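Local coordinates for hemopexin fold protein CP4 (Vigna unguiculata, PDB 3OYO) that is of uncertain function but folds as a four-bladed haemopexin beta-propeller that holds a calcium ion in its central channel, at residues 64-69 with 119-124; 2-7 with 171-176; 8-13 with 84-89; 115-120 with 132-137; 179-184 with 193-198. All coordinates share one frame; numbering follows the deposited sequence.

Contact 1 of 5, residues 64-69 with 119-124; sequences CSFHTE and DSAFRS. With CA (calcium ion), chain C.
Cys64 faces Ser120 and Phe66 faces Phe122 where strands 64-67 and 120-123 run nearly parallel, their axes 5.4 Å apart at 3°. They are the innermost strands of two successive blades of the haemopexin propeller, and side chains, not backbone hydrogen bonds, fill the seam between them. Cys64 SG, anti to its backbone N (chi1 176°), lies against the main chain of the other strand, 3.4 Å from Ser120 C. Ala121 CB touches both this sulfur and the Phe66 ring, with Phe66 CD1 3.6 Å away. Farther along the strands, away from the metal, Arg123 bends at chi2 and lays its methylene groups along the His67 carbonyl, with Arg123 CD 3.2 Å from His67 O. Arg123 NE then donates to Thr68 O at 3.0 Å, straight (162°) and onto a lone pair, while NH2 adds a weak second bond; NH1 turns to Gly127 O. An alanine in place of Arg123 would probably leave Thr68 O without this donor and open a gap beside His67. At the calcium end, Asp119 O binds the ion at 2.4 Å, alongside carbonyl oxygens of Asn5, Asp63 and Asp172.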
# COMPACT_ATOMS: atom_id res chain seq x y z
N CYS A 64 2.38 -5.83 -0.66
CA CYS A 64 1.26 -4.99 -1.06
C CYS A 64 0.29 -4.99 0.08
O CYS A 64 0.16 -5.98 0.75
CB CYS A 64 0.58 -5.49 -2.36
SG CYS A 64 -0.89 -4.55 -2.86
N SER A 65 -0.38 -3.87 0.33
CA SER A 65 -1.34 -3.77 1.42
C SER A 65 -2.18 -2.49 1.25
O SER A 65 -1.77 -1.55 0.62
CB SER A 65 -0.63 -3.74 2.79
OG SER A 65 0.31 -2.68 2.79
N PHE A 66 -3.37 -2.48 1.79
CA PHE A 66 -4.17 -1.28 1.81
C PHE A 66 -5.05 -1.25 3.06
O PHE A 66 -5.45 -2.28 3.60
CB PHE A 66 -5.00 -1.05 0.53
CG PHE A 66 -5.94 -2.19 0.16
CD1 PHE A 66 -5.52 -3.20 -0.71
CD2 PHE A 66 -7.27 -2.24 0.66
CE1 PHE A 66 -6.39 -4.23 -1.09
CE2 PHE A 66 -8.15 -3.27 0.29
CZ PHE A 66 -7.71 -4.26 -0.61
N HIS A 67 -5.31 -0.04 3.51
CA HIS A 67 -6.17 0.22 4.65
C HIS A 67 -7.61 0.10 4.16
O HIS A 67 -7.95 0.53 3.03
CB HIS A 67 -5.88 1.66 5.14
CG HIS A 67 -6.93 2.25 6.01
ND1 HIS A 67 -8.14 2.69 5.52
CD2 HIS A 67 -6.94 2.52 7.34
CE1 HIS A 67 -8.86 3.17 6.51
NE2 HIS A 67 -8.15 3.08 7.63
N THR A 68 -8.47 -0.46 5.01
CA THR A 68 -9.92 -0.53 4.67
C THR A 68 -10.72 0.37 5.60
O THR A 68 -11.17 1.45 5.20
CB THR A 68 -10.47 -1.97 4.79
OG1 THR A 68 -10.23 -2.46 6.12
CG2 THR A 68 -9.87 -2.89 3.72
N GLU A 69 -10.93 -0.09 6.83
CA GLU A 69 -11.65 0.70 7.84
C GLU A 69 -11.25 0.27 9.24
O GLU A 69 -10.75 -0.82 9.45
CB GLU A 69 -13.17 0.57 7.66
CG GLU A 69 -13.73 -0.82 7.77
CD GLU A 69 -15.15 -0.93 7.18
OE1 GLU A 69 -15.39 -0.48 6.01
OE2 GLU A 69 -16.02 -1.48 7.89
N ASP A 119 1.27 -5.44 -7.23
CA ASP A 119 2.39 -4.56 -6.88
C ASP A 119 2.12 -3.65 -5.68
O ASP A 119 2.92 -3.59 -4.79
CB ASP A 119 2.77 -3.69 -8.06
CG ASP A 119 3.41 -4.49 -9.17
OD1 ASP A 119 3.82 -5.64 -8.92
OD2 ASP A 119 3.47 -3.99 -10.28
N SER A 120 1.00 -2.91 -5.70
CA SER A 120 0.71 -2.00 -4.59
C SER A 120 -0.79 -1.65 -4.70
O SER A 120 -1.48 -2.14 -5.59
CB SER A 120 1.58 -0.70 -4.68
OG SER A 120 1.43 -0.16 -5.98
N ALA A 121 -1.27 -0.83 -3.78
CA ALA A 121 -2.71 -0.46 -3.73
C ALA A 121 -2.90 0.64 -2.67
O ALA A 121 -2.16 0.68 -1.67
CB ALA A 121 -3.55 -1.71 -3.36
N PHE A 122 -3.86 1.55 -2.87
CA PHE A 122 -4.15 2.51 -1.83
C PHE A 122 -5.66 2.69 -1.72
O PHE A 122 -6.41 2.52 -2.69
CB PHE A 122 -3.40 3.86 -1.99
CG PHE A 122 -3.86 4.69 -3.16
CD1 PHE A 122 -3.24 4.57 -4.42
CD2 PHE A 122 -4.93 5.58 -3.03
CE1 PHE A 122 -3.69 5.34 -5.48
CE2 PHE A 122 -5.38 6.35 -4.10
CZ PHE A 122 -4.76 6.22 -5.34
N ARG A 123 -6.08 3.02 -0.51
CA ARG A 123 -7.49 3.30 -0.22
C ARG A 123 -8.02 4.59 -0.86
O ARG A 123 -7.44 5.66 -0.68
CB ARG A 123 -7.66 3.42 1.30
CG ARG A 123 -9.09 3.65 1.75
CD ARG A 123 -9.97 2.44 1.50
NE ARG A 123 -11.15 2.41 2.38
CZ ARG A 123 -12.31 3.00 2.10
NH1 ARG A 123 -12.45 3.71 0.97
NH2 ARG A 123 -13.33 2.88 2.97
N SER A 124 -9.12 4.49 -1.60
CA SER A 124 -9.70 5.68 -2.20
C SER A 124 -10.55 6.36 -1.13
O SER A 124 -10.85 5.77 -0.07
CB SER A 124 -10.59 5.31 -3.39
OG SER A 124 -11.29 6.43 -3.90
CA CA C . 5.10 -3.96 -3.76

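Contact 2 of 5, residues 2-7 with 171-176; sequences PYINAA and IDACFA. With CA (calcium ion), chain C.
Asn5 and Asp172 meet at the calcium ion, where the inner edges of the first and last blades of the haemopexin propeller come together and close the ring. Each gives its backbone oxygen to the metal, Asn5 O and Asp172 O both lying 2.5 Å from the ion. Asn5 binds a second time: its CG is anti to the backbone N (chi1 -156°), which brings Asn5 OD1 round to 2.7 Å from the calcium. The two carbonyl oxygens, Asn5 O and Asp172 O, approach to 3.1 Å, a closeness between two acceptors that the shared cation probably offsets. Asp119 and Asp63 supply carbonyl oxygens from the other two blades. The Asp172 carboxylate does not reach the metal; Asp172 OD2 accepts from Gly188 N and has Pro2 CB resting on it at 3.3 Å. Two classic beta bulges form the next layer, Asn5 and Ala6 opposite Phe19, Asp172 and Ala173 opposite Phe186. Each has the calcium-binding residue as its first member, so these metal-binding carbonyls come from the irregular start of an inner strand. Ala173 CB packs against the first strand's backbone, 3.6 Å from Ile4 O, and also touches the CG2 branch of Ile4. Beyond it, Ala7 O and Cys174 O again face each other as acceptors, the former taking a weak bond from Ser65 OG. Farther from the metal, Ala7 CB lies 4.0 Å from Phe175 CD1.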
# COMPACT_ATOMS: atom_id res chain seq x y z
N PRO A 2 13.08 -2.64 -4.18
CA PRO A 2 12.52 -1.30 -3.99
C PRO A 2 12.69 -0.97 -2.50
O PRO A 2 12.58 -1.86 -1.65
CB PRO A 2 11.05 -1.48 -4.37
CG PRO A 2 10.73 -2.85 -3.90
CD PRO A 2 12.01 -3.64 -4.32
N TYR A 3 13.02 0.26 -2.19
CA TYR A 3 13.16 0.72 -0.80
C TYR A 3 11.95 0.33 0.06
O TYR A 3 12.09 -0.29 1.12
CB TYR A 3 13.42 2.22 -0.81
CG TYR A 3 14.88 2.59 -1.06
CD1 TYR A 3 15.72 1.72 -1.73
CD2 TYR A 3 15.42 3.84 -0.64
CE1 TYR A 3 17.06 2.02 -1.96
CE2 TYR A 3 16.75 4.17 -0.87
CZ TYR A 3 17.56 3.26 -1.54
OH TYR A 3 18.89 3.50 -1.77
N ILE A 4 10.74 0.65 -0.42
CA ILE A 4 9.52 0.30 0.30
C ILE A 4 8.69 -0.64 -0.62
O ILE A 4 8.43 -0.35 -1.79
CB ILE A 4 8.73 1.60 0.71
CG1 ILE A 4 9.59 2.45 1.67
CG2 ILE A 4 7.36 1.25 1.35
CD1 ILE A 4 9.14 3.89 1.85
N ASN A 5 8.30 -1.79 -0.07
CA ASN A 5 7.59 -2.75 -0.82
C ASN A 5 6.09 -2.67 -0.56
O ASN A 5 5.30 -3.11 -1.38
CB ASN A 5 8.12 -4.16 -0.51
CG ASN A 5 7.85 -5.14 -1.66
OD1 ASN A 5 7.48 -4.71 -2.74
ND2 ASN A 5 8.10 -6.44 -1.45
N ALA A 6 5.69 -2.13 0.59
CA ALA A 6 4.24 -2.03 0.87
C ALA A 6 4.02 -1.00 1.94
O ALA A 6 4.93 -0.73 2.72
CB ALA A 6 3.68 -3.40 1.30
N ALA A 7 2.83 -0.41 1.99
CA ALA A 7 2.54 0.64 2.97
C ALA A 7 1.05 0.76 3.15
O ALA A 7 0.30 0.57 2.20
CB ALA A 7 3.09 1.99 2.46
N ILE A 171 4.10 0.73 -9.88
CA ILE A 171 4.19 1.40 -8.59
C ILE A 171 4.55 0.33 -7.54
O ILE A 171 3.75 -0.58 -7.27
CB ILE A 171 2.83 2.12 -8.20
CG1 ILE A 171 2.43 3.14 -9.28
CG2 ILE A 171 2.94 2.82 -6.83
CD1 ILE A 171 1.06 3.82 -9.16
N ASP A 172 5.72 0.48 -6.91
CA ASP A 172 6.16 -0.45 -5.89
C ASP A 172 5.36 -0.41 -4.61
O ASP A 172 5.21 -1.42 -3.96
CB ASP A 172 7.65 -0.28 -5.57
CG ASP A 172 8.53 -0.81 -6.65
OD1 ASP A 172 8.25 -1.89 -7.20
OD2 ASP A 172 9.54 -0.17 -6.97
N ALA A 173 4.90 0.76 -4.18
CA ALA A 173 4.13 0.85 -2.97
C ALA A 173 3.42 2.18 -2.96
O ALA A 173 3.83 3.09 -3.71
CB ALA A 173 5.01 0.70 -1.69
N CYS A 174 2.38 2.29 -2.14
CA CYS A 174 1.63 3.55 -2.01
C CYS A 174 0.69 3.43 -0.86
O CYS A 174 0.44 2.32 -0.40
CB CYS A 174 0.85 3.86 -3.30
SG CYS A 174 -0.09 2.53 -4.04
N PHE A 175 0.21 4.55 -0.35
CA PHE A 175 -0.80 4.56 0.71
C PHE A 175 -1.62 5.85 0.68
O PHE A 175 -1.17 6.89 0.18
CB PHE A 175 -0.18 4.36 2.10
CG PHE A 175 0.64 5.54 2.61
CD1 PHE A 175 1.90 5.81 2.10
CD2 PHE A 175 0.12 6.36 3.63
CE1 PHE A 175 2.61 6.87 2.59
CE2 PHE A 175 0.81 7.41 4.12
CZ PHE A 175 2.05 7.70 3.60
N ALA A 176 -2.84 5.77 1.23
CA ALA A 176 -3.70 6.94 1.31
C ALA A 176 -3.33 7.76 2.54
O ALA A 176 -3.24 7.22 3.64
CB ALA A 176 -5.15 6.51 1.41
CA CA C . 5.10 -3.96 -3.76

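Contact 3 of 5, residues 8-13 with 84-89; sequences FRSSSE and IDYAPG
Phe8, on the inner strand of the first propeller blade, sets its ring against that of Tyr86, which follows strand 80-85 of the second blade. The closest atoms are Phe8 CE2 and Tyr86 CE1 at 3.5 Å, with the planes inclined at 57°, and Phe8 CZ hangs over one face of the tyrosine, toward its rim. Past the end of the strand, Ser10 holds OG anti to its backbone N (chi1 175°). Ser10 OG accepts from Ser12 N at 2.7 Å, forming an ST turn, and also comes up to the edge of the Tyr86 ring. The turn presents Ser11 N in the plane of that ring, and Ser11 N donates to Tyr86 OH at 2.9 Å, bent to 130°. Ser11 OG finds its main partner in Ser71 OG, a residue of the second blade, while its carbon neighbour across the contact is Pro88 CG at 3.3 Å. A phenylalanine in place of Tyr86 would probably leave Ser11 N without this acceptor and the end of the loop less firmly tied to the second blade. The tyrosine thus joins the blades in two chemical ways: its ring meets an aromatic neighbour at the end of the inner strand, and its hydroxyl oxygen accepts from a backbone amide in a serine-rich loop.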
# COMPACT_ATOMS: atom_id res chain seq x y z
N PHE A 8 0.60 1.04 4.37
CA PHE A 8 -0.81 1.27 4.59
C PHE A 8 -0.94 2.18 5.79
O PHE A 8 -0.17 2.13 6.77
CB PHE A 8 -1.64 -0.04 4.73
CG PHE A 8 -1.50 -0.78 6.06
CD1 PHE A 8 -0.62 -1.88 6.19
CD2 PHE A 8 -2.28 -0.42 7.15
CE1 PHE A 8 -0.54 -2.60 7.40
CE2 PHE A 8 -2.19 -1.11 8.38
CZ PHE A 8 -1.31 -2.21 8.51
N ARG A 9 -1.95 3.03 5.73
CA ARG A 9 -2.08 3.96 6.81
C ARG A 9 -2.88 3.36 7.93
O ARG A 9 -3.83 2.59 7.71
CB ARG A 9 -2.65 5.27 6.33
CG ARG A 9 -4.13 5.30 6.19
CD ARG A 9 -4.48 6.73 6.26
NE ARG A 9 -5.91 6.97 6.37
CZ ARG A 9 -6.84 6.53 5.53
NH1 ARG A 9 -6.55 5.71 4.51
NH2 ARG A 9 -8.09 6.87 5.75
N SER A 10 -2.45 3.72 9.13
CA SER A 10 -3.06 3.25 10.36
C SER A 10 -4.39 3.92 10.74
O SER A 10 -4.77 5.00 10.23
CB SER A 10 -2.08 3.43 11.49
OG SER A 10 -2.70 3.08 12.72
N SER A 11 -5.08 3.25 11.68
CA SER A 11 -6.25 3.81 12.32
C SER A 11 -5.78 4.94 13.25
O SER A 11 -6.54 5.85 13.54
CB SER A 11 -7.01 2.73 13.12
OG SER A 11 -6.12 1.98 13.91
N SER A 12 -4.53 4.87 13.69
CA SER A 12 -3.95 5.99 14.46
C SER A 12 -3.61 7.15 13.52
O SER A 12 -2.92 7.00 12.51
CB SER A 12 -2.70 5.57 15.23
OG SER A 12 -2.96 4.54 16.18
N GLU A 13 -4.11 8.31 13.87
CA GLU A 13 -3.90 9.52 13.07
C GLU A 13 -2.43 9.83 12.78
O GLU A 13 -1.59 9.91 13.68
CB GLU A 13 -4.54 10.72 13.77
CG GLU A 13 -6.06 10.63 13.77
CD GLU A 13 -6.65 11.07 12.44
OE1 GLU A 13 -6.15 12.06 11.87
OE2 GLU A 13 -7.61 10.43 11.95
N ILE A 84 -6.92 -8.70 7.88
CA ILE A 84 -6.40 -8.71 9.25
C ILE A 84 -6.95 -7.56 10.11
O ILE A 84 -7.47 -6.56 9.59
CB ILE A 84 -4.85 -8.64 9.24
CG1 ILE A 84 -4.36 -7.26 8.78
CG2 ILE A 84 -4.29 -9.77 8.35
CD1 ILE A 84 -2.87 -7.02 9.01
N ASP A 85 -6.90 -7.72 11.41
CA ASP A 85 -7.20 -6.63 12.30
C ASP A 85 -5.91 -6.50 13.12
O ASP A 85 -5.56 -7.41 13.88
CB ASP A 85 -8.39 -6.95 13.20
CG ASP A 85 -8.73 -5.78 14.15
OD1 ASP A 85 -7.84 -5.25 14.85
OD2 ASP A 85 -9.90 -5.36 14.18
N TYR A 86 -5.19 -5.41 12.93
CA TYR A 86 -3.87 -5.27 13.58
C TYR A 86 -3.98 -4.71 15.00
O TYR A 86 -2.99 -4.69 15.71
CB TYR A 86 -2.88 -4.43 12.76
CG TYR A 86 -3.41 -3.12 12.30
CD1 TYR A 86 -4.16 -3.03 11.10
CD2 TYR A 86 -3.17 -1.96 13.02
CE1 TYR A 86 -4.68 -1.83 10.66
CE2 TYR A 86 -3.69 -0.72 12.57
CZ TYR A 86 -4.45 -0.68 11.42
OH TYR A 86 -4.98 0.49 10.96
N ALA A 87 -5.18 -4.29 15.39
CA ALA A 87 -5.44 -3.91 16.79
C ALA A 87 -4.30 -3.08 17.45
O ALA A 87 -3.65 -3.52 18.39
CB ALA A 87 -5.72 -5.17 17.60
N PRO A 88 -4.06 -1.85 16.96
CA PRO A 88 -2.96 -1.03 17.45
C PRO A 88 -2.92 -0.92 19.00
O PRO A 88 -3.93 -0.64 19.62
CB PRO A 88 -3.22 0.34 16.82
CG PRO A 88 -4.05 0.09 15.70
CD PRO A 88 -4.89 -1.11 16.00
N GLY A 89 -1.76 -1.17 19.59
CA GLY A 89 -1.56 -1.04 21.03
C GLY A 89 -1.99 -2.21 21.90
O GLY A 89 -2.08 -2.06 23.10

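Contact 4 of 5, residues 115-120 with 132-137; sequences EDSIDS and LFKGNK. With CA (calcium ion), chain C.
Lys134 starts out with CG anti to its backbone N (chi1 174°), then bends at chi2 and again at chi4, and these turns bring its ammonium group up to Ser117. Asp119 keeps CG beside its own backbone N, which carries the carboxylate across the lysine chain toward Gly135. The amine is gripped by three oxygens: Lys134 NZ donates to Ser117 O and to Ser117 OG, each at 3.0 Å, and to Val113 O. The carboxylate meets a backbone amide instead, Gly135 N lying 2.8 Å from Asp119 OD2 and approaching from above the carboxylate plane (42° out of it). A water donates to Asp119 OD2 at 2.9 Å and to Gly135 O, so that carboxylate and water together bracket Gly135, the second residue of the type II' turn from Lys134 to Lys137. Asp119 and Ser120 both stand opposite Phe133 in a classic beta bulge: Phe133 O receives weak bonds from both amides, and Phe133 N donates to Ser120 O at 2.9 Å. Ile118 covers the bulge, with Ile118 CG2 3.4 Å from Phe133 O and CD1 against Leu132 CD1. The segment 115-120 leads into strand 120-123 of the third blade, running across the end of strand 129-134; Ile118 also touches Ile102 of helix 102-105, and Leu132 leans on Val139 of strand 137-142.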
# COMPACT_ATOMS: atom_id res chain seq x y z
N GLU A 115 -4.18 -11.84 -10.24
CA GLU A 115 -4.29 -13.14 -9.57
C GLU A 115 -2.96 -13.59 -8.93
O GLU A 115 -2.95 -13.99 -7.79
CB GLU A 115 -4.75 -14.19 -10.58
CG GLU A 115 -4.58 -15.60 -10.09
CD GLU A 115 -5.37 -16.58 -10.91
OE1 GLU A 115 -5.50 -16.37 -12.10
OE2 GLU A 115 -5.87 -17.57 -10.35
N ASP A 116 -1.86 -13.52 -9.70
CA ASP A 116 -0.54 -14.03 -9.23
C ASP A 116 0.21 -13.16 -8.22
O ASP A 116 1.09 -13.66 -7.50
CB ASP A 116 0.35 -14.40 -10.42
CG ASP A 116 -0.20 -15.60 -11.20
OD1 ASP A 116 -0.67 -16.59 -10.57
OD2 ASP A 116 -0.17 -15.53 -12.45
N SER A 117 -0.16 -11.88 -8.16
CA SER A 117 0.42 -10.92 -7.23
C SER A 117 -0.08 -9.51 -7.61
O SER A 117 -0.52 -9.27 -8.73
CB SER A 117 1.96 -10.94 -7.27
OG SER A 117 2.46 -10.33 -8.47
N ILE A 118 0.02 -8.60 -6.65
CA ILE A 118 -0.35 -7.20 -6.81
C ILE A 118 0.81 -6.33 -6.35
O ILE A 118 1.29 -6.48 -5.22
CB ILE A 118 -1.62 -6.85 -5.97
CG1 ILE A 118 -2.76 -7.74 -6.50
CG2 ILE A 118 -1.96 -5.35 -6.18
CD1 ILE A 118 -4.14 -7.56 -5.87
N ASP A 119 1.27 -5.44 -7.23
CA ASP A 119 2.39 -4.56 -6.88
C ASP A 119 2.12 -3.65 -5.68
O ASP A 119 2.92 -3.59 -4.79
CB ASP A 119 2.77 -3.69 -8.06
CG ASP A 119 3.41 -4.49 -9.17
OD1 ASP A 119 3.82 -5.64 -8.92
OD2 ASP A 119 3.47 -3.99 -10.28
N SER A 120 1.00 -2.91 -5.70
CA SER A 120 0.71 -2.00 -4.59
C SER A 120 -0.79 -1.65 -4.70
O SER A 120 -1.48 -2.14 -5.59
CB SER A 120 1.58 -0.70 -4.68
OG SER A 120 1.43 -0.16 -5.98
N LEU A 132 -5.89 -0.88 -7.21
CA LEU A 132 -4.89 -1.95 -7.27
C LEU A 132 -3.97 -1.72 -8.47
O LEU A 132 -4.44 -1.43 -9.59
CB LEU A 132 -5.57 -3.33 -7.39
CG LEU A 132 -6.72 -3.70 -6.43
CD1 LEU A 132 -7.27 -5.08 -6.81
CD2 LEU A 132 -6.28 -3.70 -4.96
N PHE A 133 -2.67 -1.86 -8.25
CA PHE A 133 -1.67 -1.68 -9.32
C PHE A 133 -0.83 -2.95 -9.58
O PHE A 133 -0.35 -3.58 -8.64
CB PHE A 133 -0.72 -0.52 -8.97
CG PHE A 133 -1.41 0.78 -8.79
CD1 PHE A 133 -1.86 1.51 -9.91
CD2 PHE A 133 -1.71 1.25 -7.52
CE1 PHE A 133 -2.53 2.72 -9.74
CE2 PHE A 133 -2.39 2.41 -7.35
CZ PHE A 133 -2.79 3.18 -8.45
N LYS A 134 -0.67 -3.31 -10.86
CA LYS A 134 0.10 -4.53 -11.23
C LYS A 134 0.70 -4.22 -12.59
O LYS A 134 -0.02 -4.13 -13.56
CB LYS A 134 -0.75 -5.80 -11.34
CG LYS A 134 0.04 -7.05 -11.87
CD LYS A 134 1.27 -7.41 -10.99
CE LYS A 134 1.99 -8.69 -11.45
NZ LYS A 134 1.09 -9.89 -11.14
N GLY A 135 2.03 -4.06 -12.64
CA GLY A 135 2.71 -3.61 -13.84
C GLY A 135 2.18 -2.25 -14.24
O GLY A 135 1.98 -1.39 -13.38
N ASN A 136 1.90 -2.09 -15.53
CA ASN A 136 1.40 -0.82 -16.06
C ASN A 136 -0.14 -0.76 -16.03
O ASN A 136 -0.72 0.12 -16.61
CB ASN A 136 1.94 -0.63 -17.49
CG ASN A 136 1.26 -1.56 -18.50
OD1 ASN A 136 0.69 -2.58 -18.15
ND2 ASN A 136 1.31 -1.19 -19.75
N LYS A 137 -0.78 -1.69 -15.36
CA LYS A 137 -2.24 -1.74 -15.26
C LYS A 137 -2.71 -1.39 -13.85
O LYS A 137 -1.97 -1.55 -12.89
CB LYS A 137 -2.74 -3.17 -15.63
CG LYS A 137 -2.56 -3.60 -17.07
CD LYS A 137 -3.40 -2.70 -17.98
CE LYS A 137 -3.58 -3.20 -19.44
NZ LYS A 137 -2.27 -3.46 -20.12
CA CA C . 5.10 -3.96 -3.76
O HOH W 1 2.17 -1.46 -10.57

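Contact 5 of 5, residues 179-184 with 193-198; sequences KEPEAY and RIDFTP
Ala183 and Ile194 form the hydrogen-bonded pair of an antiparallel hairpin, the two middle strands of the last haemopexin blade. Ala183 N donates to Ile194 O at 3.1 Å, and Ile194 N returns a bond to Ala183 O at 3.0 Å. The ladder runs on past the strand ends, where Phe196 N donates to Pro181 O at 3.0 Å, nearly along the C=O axis. Pro181, which follows a cis peptide bond, has no amide hydrogen to give, and Glu182 N turns back to Lys179 O. Ile194 O gains a second, softer contact from Glu182 CA at 3.1 Å. Tyr184 pairs through its backbone with Phe175 of strand 173-176 on the other side. On the face bearing Glu182 and Tyr184, Arg193 bends at chi3 and makes a salt bridge, Arg193 NH1 standing 3.2 Å from Glu182 OE1. As a hydrogen bond this is weak, for the N-H points off line (125°). The arginine chain lies alongside the Tyr184 ring, which Trp216 meets edge-to-face. The opposite face is apolar: Ala183 CB touches Ile194 CG1 at 3.8 Å and also the ring of Phe196. Cross-strand hydrogen bonds therefore carry the hairpin, while the bridge to Arg193 would probably offset charge on Glu182, whose OE1 lies 4.8 Å from Asp195 OD2.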
# COMPACT_ATOMS: atom_id res chain seq x y z
N LYS A 179 -4.43 12.95 5.39
CA LYS A 179 -4.82 14.19 4.77
C LYS A 179 -5.42 13.81 3.44
O LYS A 179 -4.71 13.46 2.50
CB LYS A 179 -3.61 15.07 4.59
CG LYS A 179 -3.95 16.42 3.98
CD LYS A 179 -2.71 17.18 3.62
CE LYS A 179 -3.02 18.43 2.78
NZ LYS A 179 -3.47 19.54 3.66
N GLU A 180 -6.75 13.90 3.37
CA GLU A 180 -7.51 13.58 2.19
C GLU A 180 -7.58 14.81 1.24
O GLU A 180 -7.59 15.95 1.71
CB GLU A 180 -8.91 13.13 2.60
CG GLU A 180 -8.86 11.80 3.29
CD GLU A 180 -10.23 11.29 3.71
OE1 GLU A 180 -10.28 10.24 4.40
OE2 GLU A 180 -11.25 11.92 3.35
N PRO A 181 -7.57 14.58 -0.09
CA PRO A 181 -7.48 13.32 -0.82
C PRO A 181 -6.06 13.12 -1.43
O PRO A 181 -5.90 13.04 -2.64
CB PRO A 181 -8.52 13.52 -1.93
CG PRO A 181 -8.34 15.04 -2.30
CD PRO A 181 -7.77 15.71 -1.03
N GLU A 182 -5.03 13.05 -0.58
CA GLU A 182 -3.64 12.85 -1.04
C GLU A 182 -3.20 11.38 -0.88
O GLU A 182 -3.78 10.64 -0.11
CB GLU A 182 -2.68 13.77 -0.28
CG GLU A 182 -2.88 15.25 -0.61
CD GLU A 182 -1.99 16.16 0.18
OE1 GLU A 182 -2.15 17.37 0.00
OE2 GLU A 182 -1.12 15.71 0.98
N ALA A 183 -2.19 10.99 -1.63
CA ALA A 183 -1.62 9.67 -1.55
C ALA A 183 -0.14 9.79 -1.89
O ALA A 183 0.30 10.75 -2.53
CB ALA A 183 -2.34 8.68 -2.52
N TYR A 184 0.64 8.81 -1.45
CA TYR A 184 2.06 8.80 -1.77
C TYR A 184 2.31 7.56 -2.58
O TYR A 184 1.80 6.48 -2.23
CB TYR A 184 2.88 8.75 -0.46
CG TYR A 184 2.78 10.03 0.34
CD1 TYR A 184 3.54 11.15 -0.01
CD2 TYR A 184 1.91 10.13 1.44
CE1 TYR A 184 3.46 12.33 0.76
CE2 TYR A 184 1.83 11.31 2.20
CZ TYR A 184 2.61 12.39 1.84
OH TYR A 184 2.51 13.56 2.56
N ARG A 193 4.15 12.70 -4.37
CA ARG A 193 2.85 12.97 -3.77
C ARG A 193 1.83 13.30 -4.86
O ARG A 193 2.16 13.94 -5.86
CB ARG A 193 2.96 14.15 -2.78
CG ARG A 193 1.66 14.49 -2.07
CD ARG A 193 1.87 15.52 -0.95
NE ARG A 193 2.51 16.74 -1.40
CZ ARG A 193 1.89 17.89 -1.63
NH1 ARG A 193 0.56 18.02 -1.49
NH2 ARG A 193 2.60 18.93 -2.01
N ILE A 194 0.60 12.84 -4.63
CA ILE A 194 -0.54 13.10 -5.52
C ILE A 194 -1.82 13.59 -4.81
O ILE A 194 -2.06 13.32 -3.61
CB ILE A 194 -0.93 11.87 -6.40
CG1 ILE A 194 -1.54 10.73 -5.56
CG2 ILE A 194 0.22 11.48 -7.32
CD1 ILE A 194 -2.26 9.62 -6.41
N ASP A 195 -2.64 14.30 -5.57
CA ASP A 195 -3.94 14.73 -5.11
C ASP A 195 -4.92 14.14 -6.12
O ASP A 195 -4.92 14.55 -7.29
CB ASP A 195 -4.00 16.26 -5.08
CG ASP A 195 -5.34 16.80 -4.59
OD1 ASP A 195 -6.37 16.53 -5.22
OD2 ASP A 195 -5.35 17.48 -3.55
N PHE A 196 -5.72 13.17 -5.68
CA PHE A 196 -6.61 12.46 -6.61
C PHE A 196 -8.05 12.82 -6.27
O PHE A 196 -8.35 13.30 -5.18
CB PHE A 196 -6.37 10.93 -6.59
CG PHE A 196 -6.72 10.29 -5.27
CD1 PHE A 196 -8.03 9.82 -5.04
CD2 PHE A 196 -5.77 10.17 -4.26
CE1 PHE A 196 -8.41 9.32 -3.80
CE2 PHE A 196 -6.15 9.64 -2.99
CZ PHE A 196 -7.46 9.20 -2.78
N THR A 197 -8.94 12.64 -7.24
CA THR A 197 -10.38 12.90 -7.06
C THR A 197 -11.15 11.77 -7.73
O THR A 197 -11.19 11.69 -8.96
CB THR A 197 -10.81 14.33 -7.56
OG1 THR A 197 -10.13 14.67 -8.77
CG2 THR A 197 -10.43 15.38 -6.52
N PRO A 198 -11.72 10.85 -6.92
CA PRO A 198 -12.43 9.65 -7.38
C PRO A 198 -13.37 9.90 -8.57
O PRO A 198 -14.06 10.93 -8.64
CB PRO A 198 -13.20 9.19 -6.14
CG PRO A 198 -12.34 9.57 -5.04
CD PRO A 198 -11.72 10.91 -5.45

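Overall arrangement
Contacts 1, 2 and 4 gather round one calcium ion, with centres 10 to 12 Å apart. Contacts 1 and 2 illustrate how a propeller ties its blades at the axis: contact 1 joins the second and third blades, contact 2 the first and fourth, and Ser120 OG bonds to Ile171 O at 2.7 Å between them. Contact 4 shares Asp119 and Ser120 with contact 1 and anchors that metal-binding residue within its own blade. Contact 3 links the first two blades farther from the axis, and touches contact 1 where Arg9 O lies 3.1 Å from His67 CD2. Contact 5 builds the last blade and borders contact 1 through Phe122 and Phe196. Contacts 3 and 4, about 23 Å apart between centres, lie on opposite sides of the molecule's centre.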